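PDB 4EGW: Cobalt/magnesium transport protein CorA from Methanocaldococcus jannaschii, which mediates magnesium influx as a homopentameric membrane channel that opens when cytoplasmic magnesium is low and closes when it is high. Local coordinates for residues L104-L114 and I126-I134; I199-H210 and S253-M264. One frame throughout, in Å; residues are numbered along the deposited sequence.

Contact 1 of 2, residues L104-L114 and I126-I134; sequences LFEEDITTTSL and IHSDKIKAI
Leu104, at the end of strand 96-104, sets both methyl groups against the carboxylate of Asp129, with CD2 3.3 Å from OD2, the two side chains crossing at about a right angle. The ring of Phe105 turns instead toward Lys132, whose CB touches CZ at 3.3 Å while CD lies over the ring face as a CH-pi contact, 4.3 Å from the centroid. Phe105 also packs on Arg171 and Ile172 of helix 156-186, and Lys132 meets Asp178 of the second subunit. Thr112 faces Asp129: its OG1, anti to the backbone N (chi1 -165°), comes to 3.1 Å from Asp129 OD2. A water also lies within hydrogen-bonding distance of Thr112 OG1; it donates to Ser113 O and accepts from Asp129 N. Leu114 ends the segment with CB 3.7 Å from His127 CB, and its CD2 meets Ile134 CD1 tip to tip at 4.1 Å. Ile131 CB lies over one face of the His127 ring, offset toward its rim, and His127 NE2 hydrogen-bonds Asp54 OD2 of strand 51-56. The contact thus joins strand 110-119 of the antiparallel hairpin to the turn leading from strand 122-127 into helix 132-143, apolar around Leu114 and polar at Asp129. On the polar side the water satisfies backbone atoms of both segments where they diverge, while the Leu104 methyls pack on the carboxylate.

Contact 2 of 2, residues I199-H210 and S253-M264; sequences ILGLRKTLVYFH and SATYREVLTSMM. With BU1 (1,4-butanediol), chain G.
Leu260 is the knob of this helix pair, its side chain seated in a hole formed by Ile199, Leu202, Arg203 and Leu206. Its CD2 lies 4.0 Å from Ile199 CG2, whereas the exact placing of CD1 against Leu206 CD2 is doubtful. The segments run antiparallel at 154°, their axes 9.8 Å apart. They belong to the long helices 193-225 and 233-270 in the helical part of CorA's cytoplasmic domain, where Leu180 of helix 156-186 also packs against the knob. Ile199 in turn wedges against Met263 and Met264, with CD1 4.0 Å from Met263 CB. On its other branch CG2, anti to the backbone N, meets Met264 SD at 3.9 Å, and Leu200 CD2 touches the same sulfur. Replacing Ile199 with an alanine would probably open a gap beside Met263 and Met264 and strip the CG2 methyl from one wall of the Leu260 hole. Farther along, the His210 ring brings its edge, at CD2, to 3.6 Å from Ser253 CB. Tyr256 and Val259 line a 1,4-butanediol site. Toward the more exposed side, Arg257 CG lies over one face of the Arg203 guanidinium, offset from its centre, and the two guanidinium planes are nearly parallel. Cohesion here is therefore almost wholly apolar, whereas the neighbouring arginine charges would be expected to oppose it slightly.

In the fold
From the N terminus, the chain completes its mixed sheet first, and contact 1 closes a short loop across the hairpin of strands 110-119 and 122-127, fastening the start of helix 132-143 to the sheet. Helix 156-186 follows. Contact 2 then closes a longer loop, pairing helix 193-225 with helix 233-270, the long helix that in CorA proteins leads toward the membrane. The two contacts lie in series, neither nested nor crossed, with centres about 19 Å apart. They nevertheless touch: Thr205 OG1 probably donates to Ile109 O at 2.9 Å, and Thr110 and Thr111 pack on Tyr208 and Phe209, tying the alpha/beta domain to the helical part.

Contact 1 of 2, residues L104-L114 and I126-I134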
loop_
_atom_site.group_PDB
_atom_site.type_symbol
_atom_site.label_atom_id
_atom_site.label_comp_id
_atom_site.label_asym_id
_atom_site.label_seq_id
_atom_site.Cartn_x
_atom_site.Cartn_y
_atom_site.Cartn_z
ATOM N N LEU A 104 -9.467 -11.634 -2.369
ATOM C CA LEU A 104 -10.874 -11.705 -2.733
ATOM C C LEU A 104 -11.663 -11.250 -1.524
ATOM O O LEU A 104 -11.413 -11.690 -0.401
ATOM C CB LEU A 104 -11.250 -13.139 -3.079
ATOM C CG LEU A 104 -12.735 -13.446 -3.236
ATOM C CD1 LEU A 104 -13.334 -12.602 -4.332
ATOM C CD2 LEU A 104 -12.969 -14.937 -3.501
ATOM N N PHE A 105 -12.622 -10.370 -1.739
ATOM C CA PHE A 105 -13.291 -9.740 -0.614
ATOM C C PHE A 105 -14.726 -10.231 -0.478
ATOM O O PHE A 105 -15.413 -10.478 -1.470
ATOM C CB PHE A 105 -13.225 -8.222 -0.753
ATOM C CG PHE A 105 -11.925 -7.725 -1.345
ATOM C CD1 PHE A 105 -11.568 -8.048 -2.652
ATOM C CD2 PHE A 105 -11.071 -6.924 -0.611
ATOM C CE1 PHE A 105 -10.380 -7.591 -3.201
ATOM C CE2 PHE A 105 -9.889 -6.458 -1.162
ATOM C CZ PHE A 105 -9.541 -6.795 -2.454
ATOM N N GLU A 106 -15.143 -10.410 0.768
ATOM C CA GLU A 106 -16.459 -10.927 1.107
ATOM C C GLU A 106 -16.723 -10.457 2.525
ATOM O O GLU A 106 -15.988 -9.617 3.046
ATOM C CB GLU A 106 -16.460 -12.458 1.074
ATOM C CG GLU A 106 -15.658 -13.075 -0.068
ATOM C CD GLU A 106 -14.916 -14.338 0.344
ATOM O OE1 GLU A 106 -15.329 -14.979 1.337
ATOM O OE2 GLU A 106 -13.915 -14.681 -0.325
ATOM N N GLU A 107 -17.761 -10.993 3.157
ATOM C CA GLU A 107 -17.888 -10.830 4.595
ATOM C C GLU A 107 -16.524 -11.173 5.190
ATOM O O GLU A 107 -16.011 -10.453 6.047
ATOM C CB GLU A 107 -18.957 -11.769 5.157
ATOM C CG GLU A 107 -19.065 -11.752 6.680
ATOM C CD GLU A 107 -19.728 -13.002 7.240
ATOM O OE1 GLU A 107 -19.097 -14.080 7.186
ATOM O OE2 GLU A 107 -20.875 -12.909 7.735
ATOM N N ASP A 108 -15.937 -12.271 4.716
ATOM C CA ASP A 108 -14.580 -12.658 5.100
ATOM C C ASP A 108 -13.678 -12.711 3.868
ATOM O O ASP A 108 -14.139 -12.989 2.764
ATOM C CB ASP A 108 -14.578 -14.009 5.821
ATOM C CG ASP A 108 -13.874 -13.952 7.169
ATOM O OD1 ASP A 108 -14.248 -13.099 8.006
ATOM O OD2 ASP A 108 -12.936 -14.752 7.386
ATOM N N ILE A 109 -12.389 -12.447 4.054
ATOM C CA ILE A 109 -11.469 -12.346 2.924
ATOM C C ILE A 109 -10.730 -13.649 2.635
ATOM O O ILE A 109 -10.352 -14.383 3.550
ATOM C CB ILE A 109 -10.418 -11.251 3.147
ATOM C CG1 ILE A 109 -11.082 -9.884 3.330
ATOM C CG2 ILE A 109 -9.445 -11.213 1.981
ATOM C CD1 ILE A 109 -11.701 -9.680 4.697
ATOM N N THR A 110 -10.529 -13.928 1.353
ATOM C CA THR A 110 -9.700 -15.047 0.904
ATOM C C THR A 110 -9.001 -14.605 -0.383
ATOM O O THR A 110 -8.980 -13.416 -0.687
ATOM C CB THR A 110 -10.500 -16.364 0.691
ATOM O OG1 THR A 110 -11.447 -16.201 -0.372
ATOM C CG2 THR A 110 -11.225 -16.785 1.975
ATOM N N THR A 111 -8.396 -15.533 -1.117
ATOM C CA THR A 111 -7.803 -15.181 -2.399
ATOM C C THR A 111 -8.427 -15.985 -3.517
ATOM O O THR A 111 -9.105 -16.980 -3.275
ATOM C CB THR A 111 -6.302 -15.411 -2.432
ATOM O OG1 THR A 111 -6.036 -16.812 -2.372
ATOM C CG2 THR A 111 -5.629 -14.702 -1.279
ATOM N N THR A 112 -8.204 -15.524 -4.742
ATOM C CA THR A 112 -8.873 -16.048 -5.914
ATOM C C THR A 112 -7.925 -15.923 -7.104
ATOM O O THR A 112 -7.173 -14.957 -7.214
ATOM C CB THR A 112 -10.153 -15.236 -6.200
ATOM O OG1 THR A 112 -10.997 -15.935 -7.133
ATOM C CG2 THR A 112 -9.790 -13.866 -6.765
ATOM N N SER A 113 -7.961 -16.901 -8.000
ATOM C CA SER A 113 -7.029 -16.926 -9.118
ATOM C C SER A 113 -7.518 -16.183 -10.350
ATOM O O SER A 113 -8.713 -16.169 -10.688
ATOM C CB SER A 113 -6.651 -18.362 -9.482
ATOM O OG SER A 113 -5.783 -18.921 -8.509
ATOM N N LEU A 114 -6.573 -15.542 -11.017
ATOM C CA LEU A 114 -6.835 -14.994 -12.328
ATOM C C LEU A 114 -5.787 -15.507 -13.282
ATOM O O LEU A 114 -4.631 -15.693 -12.904
ATOM C CB LEU A 114 -6.839 -13.467 -12.310
ATOM C CG LEU A 114 -5.717 -12.664 -11.652
ATOM C CD1 LEU A 114 -4.496 -13.491 -11.387
ATOM C CD2 LEU A 114 -5.372 -11.470 -12.527
ATOM N N ILE A 126 -7.803 -12.451 -17.215
ATOM C CA ILE A 126 -9.093 -13.100 -17.139
ATOM C C ILE A 126 -9.374 -13.613 -15.723
ATOM O O ILE A 126 -8.562 -14.337 -15.126
ATOM C CB ILE A 126 -9.197 -14.224 -18.185
ATOM C CG1 ILE A 126 -10.605 -14.813 -18.195
ATOM C CG2 ILE A 126 -8.134 -15.291 -17.951
ATOM C CD1 ILE A 126 -11.266 -14.721 -19.550
ATOM N N HIS A 127 -10.519 -13.208 -15.180
ATOM C CA HIS A 127 -10.887 -13.607 -13.835
ATOM C C HIS A 127 -12.376 -13.846 -13.686
ATOM O O HIS A 127 -13.188 -13.106 -14.236
ATOM C CB HIS A 127 -10.403 -12.577 -12.810
ATOM C CG HIS A 127 -10.799 -11.165 -13.115
ATOM N ND1 HIS A 127 -11.762 -10.489 -12.394
ATOM C CD2 HIS A 127 -10.341 -10.289 -14.041
ATOM C CE1 HIS A 127 -11.891 -9.264 -12.871
ATOM N NE2 HIS A 127 -11.040 -9.115 -13.870
ATOM N N SER A 128 -12.724 -14.903 -12.959
ATOM C CA SER A 128 -14.107 -15.184 -12.604
ATOM C C SER A 128 -14.604 -14.375 -11.405
ATOM O O SER A 128 -15.803 -14.126 -11.267
ATOM C CB SER A 128 -14.301 -16.675 -12.352
ATOM O OG SER A 128 -14.057 -17.412 -13.539
ATOM N N ASP A 129 -13.689 -13.991 -10.523
ATOM C CA ASP A 129 -14.043 -13.156 -9.377
ATOM C C ASP A 129 -13.512 -11.750 -9.607
ATOM O O ASP A 129 -12.495 -11.566 -10.272
ATOM C CB ASP A 129 -13.473 -13.722 -8.069
ATOM C CG ASP A 129 -14.482 -14.567 -7.298
ATOM O OD1 ASP A 129 -15.698 -14.315 -7.407
ATOM O OD2 ASP A 129 -14.054 -15.485 -6.566
ATOM N N LYS A 130 -14.200 -10.750 -9.078
ATOM C CA LYS A 130 -13.674 -9.407 -9.185
ATOM C C LYS A 130 -12.280 -9.434 -8.594
ATOM O O LYS A 130 -11.998 -10.191 -7.662
ATOM C CB LYS A 130 -14.536 -8.420 -8.412
ATOM C CG LYS A 130 -14.618 -7.037 -9.043
ATOM C CD LYS A 130 -13.248 -6.448 -9.426
ATOM C CE LYS A 130 -13.010 -6.468 -10.943
ATOM N NZ LYS A 130 -12.296 -5.252 -11.448
ATOM N N ILE A 131 -11.398 -8.627 -9.159
ATOM C CA ILE A 131 -10.066 -8.466 -8.614
ATOM C C ILE A 131 -9.793 -6.983 -8.391
ATOM O O ILE A 131 -9.730 -6.186 -9.330
ATOM C CB ILE A 131 -9.014 -9.104 -9.516
ATOM C CG1 ILE A 131 -9.429 -10.541 -9.814
ATOM C CG2 ILE A 131 -7.638 -9.048 -8.855
ATOM C CD1 ILE A 131 -8.327 -11.381 -10.364
ATOM N N LYS A 132 -9.645 -6.626 -7.128
ATOM C CA LYS A 132 -9.620 -5.237 -6.733
ATOM C C LYS A 132 -8.606 -4.465 -7.555
ATOM O O LYS A 132 -8.804 -3.294 -7.866
ATOM C CB LYS A 132 -9.263 -5.140 -5.256
ATOM C CG LYS A 132 -9.704 -3.857 -4.608
ATOM C CD LYS A 132 -11.210 -3.818 -4.440
ATOM C CE LYS A 132 -11.737 -2.425 -4.761
ATOM N NZ LYS A 132 -10.741 -1.358 -4.429
ATOM N N ALA A 133 -7.517 -5.133 -7.909
ATOM C CA ALA A 133 -6.382 -4.446 -8.497
ATOM C C ALA A 133 -6.665 -3.980 -9.911
ATOM O O ALA A 133 -6.161 -2.941 -10.336
ATOM C CB ALA A 133 -5.156 -5.335 -8.464
ATOM N N ILE A 134 -7.476 -4.746 -10.635
ATOM C CA ILE A 134 -7.696 -4.502 -12.057
ATOM C C ILE A 134 -8.663 -3.358 -12.259
ATOM O O ILE A 134 -8.561 -2.598 -13.227
ATOM C CB ILE A 134 -8.194 -5.767 -12.765
ATOM C CG1 ILE A 134 -7.202 -6.896 -12.524
ATOM C CG2 ILE A 134 -8.385 -5.520 -14.250
ATOM C CD1 ILE A 134 -7.388 -8.041 -13.438
HETATM O O HOH W 1 -11.080 -14.823 -9.990
#

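Contact 2 of 2, residues I199-H210 and S253-M264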
loop_
_atom_site.group_PDB
_atom_site.type_symbol
_atom_site.label_atom_id
_atom_site.label_comp_id
_atom_site.label_asym_id
_atom_site.label_seq_id
_atom_site.Cartn_x
_atom_site.Cartn_y
_atom_site.Cartn_z
ATOM N N ILE A 199 -10.987 -14.858 15.654
ATOM C CA ILE A 199 -9.630 -15.386 15.552
ATOM C C ILE A 199 -9.558 -16.411 14.433
ATOM O O ILE A 199 -8.717 -16.317 13.535
ATOM C CB ILE A 199 -9.151 -16.064 16.854
ATOM C CG1 ILE A 199 -9.172 -15.093 18.027
ATOM C CG2 ILE A 199 -7.736 -16.567 16.689
ATOM C CD1 ILE A 199 -8.449 -15.633 19.232
ATOM N N LEU A 200 -10.446 -17.397 14.491
ATOM C CA LEU A 200 -10.491 -18.410 13.450
ATOM C C LEU A 200 -10.780 -17.762 12.104
ATOM O O LEU A 200 -10.386 -18.286 11.062
ATOM C CB LEU A 200 -11.555 -19.457 13.756
ATOM C CG LEU A 200 -11.391 -20.222 15.063
ATOM C CD1 LEU A 200 -12.451 -21.307 15.149
ATOM C CD2 LEU A 200 -10.000 -20.817 15.155
ATOM N N GLY A 201 -11.466 -16.618 12.133
ATOM C CA GLY A 201 -11.775 -15.886 10.916
ATOM C C GLY A 201 -10.547 -15.276 10.266
ATOM O O GLY A 201 -10.322 -15.443 9.065
ATOM N N LEU A 202 -9.750 -14.571 11.068
ATOM C CA LEU A 202 -8.518 -13.953 10.594
ATOM C C LEU A 202 -7.436 -14.986 10.361
ATOM O O LEU A 202 -6.406 -14.682 9.772
ATOM C CB LEU A 202 -8.014 -12.909 11.588
ATOM C CG LEU A 202 -8.840 -11.625 11.669
ATOM C CD1 LEU A 202 -8.158 -10.637 12.591
ATOM C CD2 LEU A 202 -9.026 -11.030 10.278
ATOM N N ARG A 203 -7.651 -16.198 10.854
ATOM C CA ARG A 203 -6.756 -17.305 10.524
ATOM C C ARG A 203 -7.079 -17.758 9.116
ATOM O O ARG A 203 -6.192 -17.931 8.281
ATOM C CB ARG A 203 -6.932 -18.477 11.499
ATOM C CG ARG A 203 -6.123 -18.363 12.784
ATOM C CD ARG A 203 -4.656 -18.814 12.613
ATOM N NE ARG A 203 -4.467 -20.263 12.705
ATOM C CZ ARG A 203 -4.256 -21.070 11.666
ATOM N NH1 ARG A 203 -4.199 -20.583 10.432
ATOM N NH2 ARG A 203 -4.094 -22.374 11.855
ATOM N N LYS A 204 -8.374 -17.926 8.870
ATOM C CA LYS A 204 -8.894 -18.327 7.575
ATOM C C LYS A 204 -8.356 -17.389 6.517
ATOM O O LYS A 204 -7.807 -17.824 5.506
ATOM C CB LYS A 204 -10.425 -18.273 7.604
ATOM C CG LYS A 204 -11.150 -18.873 6.400
ATOM C CD LYS A 204 -12.620 -19.157 6.760
ATOM C CE LYS A 204 -13.495 -19.436 5.540
ATOM N NZ LYS A 204 -14.539 -18.381 5.337
ATOM N N THR A 205 -8.500 -16.091 6.755
ATOM C CA THR A 205 -8.001 -15.122 5.792
ATOM C C THR A 205 -6.516 -15.371 5.561
ATOM O O THR A 205 -6.097 -15.651 4.436
ATOM C CB THR A 205 -8.209 -13.665 6.269
ATOM O OG1 THR A 205 -9.585 -13.291 6.103
ATOM C CG2 THR A 205 -7.328 -12.730 5.473
ATOM N N LEU A 206 -5.742 -15.314 6.645
ATOM C CA LEU A 206 -4.284 -15.459 6.617
ATOM C C LEU A 206 -3.813 -16.726 5.905
ATOM O O LEU A 206 -2.910 -16.682 5.060
ATOM C CB LEU A 206 -3.727 -15.433 8.042
ATOM C CG LEU A 206 -3.111 -14.109 8.499
ATOM C CD1 LEU A 206 -3.485 -12.969 7.570
ATOM C CD2 LEU A 206 -3.508 -13.795 9.916
ATOM N N VAL A 207 -4.426 -17.854 6.249
ATOM C CA VAL A 207 -4.099 -19.111 5.600
ATOM C C VAL A 207 -4.099 -18.986 4.073
ATOM O O VAL A 207 -3.193 -19.492 3.415
ATOM C CB VAL A 207 -5.081 -20.225 6.023
ATOM C CG1 VAL A 207 -4.673 -21.547 5.407
ATOM C CG2 VAL A 207 -5.136 -20.345 7.537
ATOM N N TYR A 208 -5.119 -18.321 3.522
ATOM C CA TYR A 208 -5.276 -18.147 2.075
ATOM C C TYR A 208 -4.181 -17.239 1.538
ATOM O O TYR A 208 -3.574 -17.514 0.497
ATOM C CB TYR A 208 -6.660 -17.546 1.735
ATOM C CG TYR A 208 -7.762 -18.566 1.444
ATOM C CD1 TYR A 208 -7.948 -19.079 0.161
ATOM C CD2 TYR A 208 -8.618 -19.006 2.449
ATOM C CE1 TYR A 208 -8.952 -20.014 -0.109
ATOM C CE2 TYR A 208 -9.623 -19.942 2.190
ATOM C CZ TYR A 208 -9.786 -20.445 0.910
ATOM O OH TYR A 208 -10.784 -21.371 0.658
ATOM N N PHE A 209 -3.938 -16.146 2.254
ATOM C CA PHE A 209 -2.875 -15.235 1.881
ATOM C C PHE A 209 -1.542 -15.933 1.870
ATOM O O PHE A 209 -0.736 -15.737 0.974
ATOM C CB PHE A 209 -2.808 -14.062 2.845
ATOM C CG PHE A 209 -3.765 -12.965 2.513
ATOM C CD1 PHE A 209 -4.781 -13.177 1.598
ATOM C CD2 PHE A 209 -3.639 -11.716 3.099
ATOM C CE1 PHE A 209 -5.667 -12.173 1.289
ATOM C CE2 PHE A 209 -4.523 -10.697 2.799
ATOM C CZ PHE A 209 -5.534 -10.917 1.890
ATOM N N HIS A 210 -1.291 -16.744 2.880
ATOM C CA HIS A 210 0.046 -17.272 3.011
ATOM C C HIS A 210 0.321 -18.266 1.895
ATOM O O HIS A 210 1.341 -18.191 1.199
ATOM C CB HIS A 210 0.244 -17.901 4.371
ATOM C CG HIS A 210 1.682 -18.040 4.740
ATOM N ND1 HIS A 210 2.404 -19.192 4.502
ATOM C CD2 HIS A 210 2.546 -17.162 5.301
ATOM C CE1 HIS A 210 3.644 -19.022 4.917
ATOM N NE2 HIS A 210 3.757 -17.798 5.409
ATOM N N SER A 253 2.300 -12.172 7.110
ATOM C CA SER A 253 1.352 -13.269 7.212
ATOM C C SER A 253 1.890 -14.294 8.203
ATOM O O SER A 253 1.194 -14.719 9.107
ATOM C CB SER A 253 1.128 -13.904 5.847
ATOM O OG SER A 253 0.719 -12.915 4.919
ATOM N N ALA A 254 3.147 -14.675 8.046
ATOM C CA ALA A 254 3.744 -15.576 9.012
ATOM C C ALA A 254 3.647 -14.972 10.413
ATOM O O ALA A 254 3.073 -15.561 11.332
ATOM C CB ALA A 254 5.194 -15.851 8.649
ATOM N N THR A 255 4.201 -13.780 10.569
ATOM C CA THR A 255 4.188 -13.110 11.857
ATOM C C THR A 255 2.778 -13.099 12.461
ATOM O O THR A 255 2.601 -13.311 13.665
ATOM C CB THR A 255 4.701 -11.676 11.707
ATOM O OG1 THR A 255 5.964 -11.703 11.029
ATOM C CG2 THR A 255 4.859 -11.020 13.065
ATOM N N TYR A 256 1.780 -12.874 11.614
ATOM C CA TYR A 256 0.413 -12.675 12.080
ATOM C C TYR A 256 -0.277 -13.960 12.515
ATOM O O TYR A 256 -0.980 -13.985 13.531
ATOM C CB TYR A 256 -0.427 -11.969 11.012
ATOM C CG TYR A 256 0.118 -10.623 10.594
ATOM C CD1 TYR A 256 1.059 -9.955 11.366
ATOM C CD2 TYR A 256 -0.311 -10.020 9.416
ATOM C CE1 TYR A 256 1.564 -8.720 10.969
ATOM C CE2 TYR A 256 0.184 -8.787 9.011
ATOM C CZ TYR A 256 1.122 -8.146 9.789
ATOM O OH TYR A 256 1.606 -6.927 9.380
ATOM N N ARG A 257 -0.104 -15.028 11.745
ATOM C CA ARG A 257 -0.621 -16.310 12.191
ATOM C C ARG A 257 -0.019 -16.610 13.550
ATOM O O ARG A 257 -0.723 -17.050 14.454
ATOM C CB ARG A 257 -0.293 -17.432 11.217
ATOM C CG ARG A 257 -0.564 -18.810 11.801
ATOM C CD ARG A 257 0.025 -19.906 10.940
ATOM N NE ARG A 257 0.165 -21.156 11.678
ATOM C CZ ARG A 257 0.482 -22.318 11.117
ATOM N NH1 ARG A 257 0.682 -22.391 9.807
ATOM N NH2 ARG A 257 0.593 -23.408 11.864
ATOM N N GLU A 258 1.281 -16.354 13.692
ATOM C CA GLU A 258 1.952 -16.539 14.973
ATOM C C GLU A 258 1.050 -15.909 16.023
ATOM O O GLU A 258 0.478 -16.598 16.865
ATOM C CB GLU A 258 3.315 -15.831 15.004
ATOM C CG GLU A 258 4.330 -16.245 13.932
ATOM C CD GLU A 258 5.598 -15.369 13.933
ATOM O OE1 GLU A 258 5.795 -14.592 14.895
ATOM O OE2 GLU A 258 6.397 -15.454 12.969
ATOM N N VAL A 259 0.901 -14.590 15.936
ATOM C CA VAL A 259 0.115 -13.830 16.897
ATOM C C VAL A 259 -1.286 -14.395 17.136
ATOM O O VAL A 259 -1.798 -14.321 18.248
ATOM C CB VAL A 259 -0.054 -12.379 16.439
ATOM C CG1 VAL A 259 -1.096 -11.686 17.302
ATOM C CG2 VAL A 259 1.279 -11.646 16.475
ATOM N N LEU A 260 -1.911 -14.941 16.099
ATOM C CA LEU A 260 -3.235 -15.532 16.248
ATOM C C LEU A 260 -3.195 -16.929 16.882
ATOM O O LEU A 260 -4.189 -17.389 17.444
ATOM C CB LEU A 260 -3.965 -15.567 14.910
ATOM C CG LEU A 260 -4.295 -14.183 14.352
ATOM C CD1 LEU A 260 -4.373 -14.236 12.858
ATOM C CD2 LEU A 260 -5.586 -13.647 14.933
ATOM N N THR A 261 -2.053 -17.606 16.798
ATOM C CA THR A 261 -1.897 -18.877 17.498
ATOM C C THR A 261 -1.872 -18.598 18.995
ATOM O O THR A 261 -2.416 -19.363 19.792
ATOM C CB THR A 261 -0.591 -19.621 17.101
ATOM O OG1 THR A 261 0.538 -19.001 17.730
ATOM C CG2 THR A 261 -0.383 -19.624 15.593
ATOM N N SER A 262 -1.237 -17.494 19.374
ATOM C CA SER A 262 -1.115 -17.135 20.782
ATOM C C SER A 262 -2.463 -16.725 21.327
ATOM O O SER A 262 -2.925 -17.248 22.339
ATOM C CB SER A 262 -0.129 -15.984 20.979
ATOM O OG SER A 262 1.147 -16.319 20.475
ATOM N N MET A 263 -3.100 -15.791 20.634
ATOM C CA MET A 263 -4.357 -15.245 21.098
ATOM C C MET A 263 -5.342 -16.384 21.257
ATOM O O MET A 263 -6.094 -16.427 22.235
ATOM C CB MET A 263 -4.876 -14.162 20.143
ATOM C CG MET A 263 -3.821 -13.078 19.852
ATOM S SD MET A 263 -4.377 -11.448 19.281
ATOM C CE MET A 263 -5.581 -11.925 18.057
ATOM N N MET A 264 -5.307 -17.330 20.322
ATOM C CA MET A 264 -6.205 -18.472 20.415
ATOM C C MET A 264 -5.910 -19.200 21.686
ATOM O O MET A 264 -6.799 -19.398 22.509
ATOM C CB MET A 264 -6.049 -19.447 19.257
ATOM C CG MET A 264 -7.191 -20.460 19.195
ATOM S SD MET A 264 -8.772 -19.666 18.795
ATOM C CE MET A 264 -9.914 -20.823 19.538
HETATM C C1 BU1 G . 0.231 -7.407 17.100
HETATM C C2 BU1 G . 1.275 -7.168 16.067
HETATM C C3 BU1 G . 1.495 -8.213 15.025
HETATM C C4 BU1 G . 2.444 -7.854 13.934
HETATM O O5 BU1 G . -1.076 -7.136 16.754
HETATM O O6 BU1 G . 2.777 -6.514 13.809
#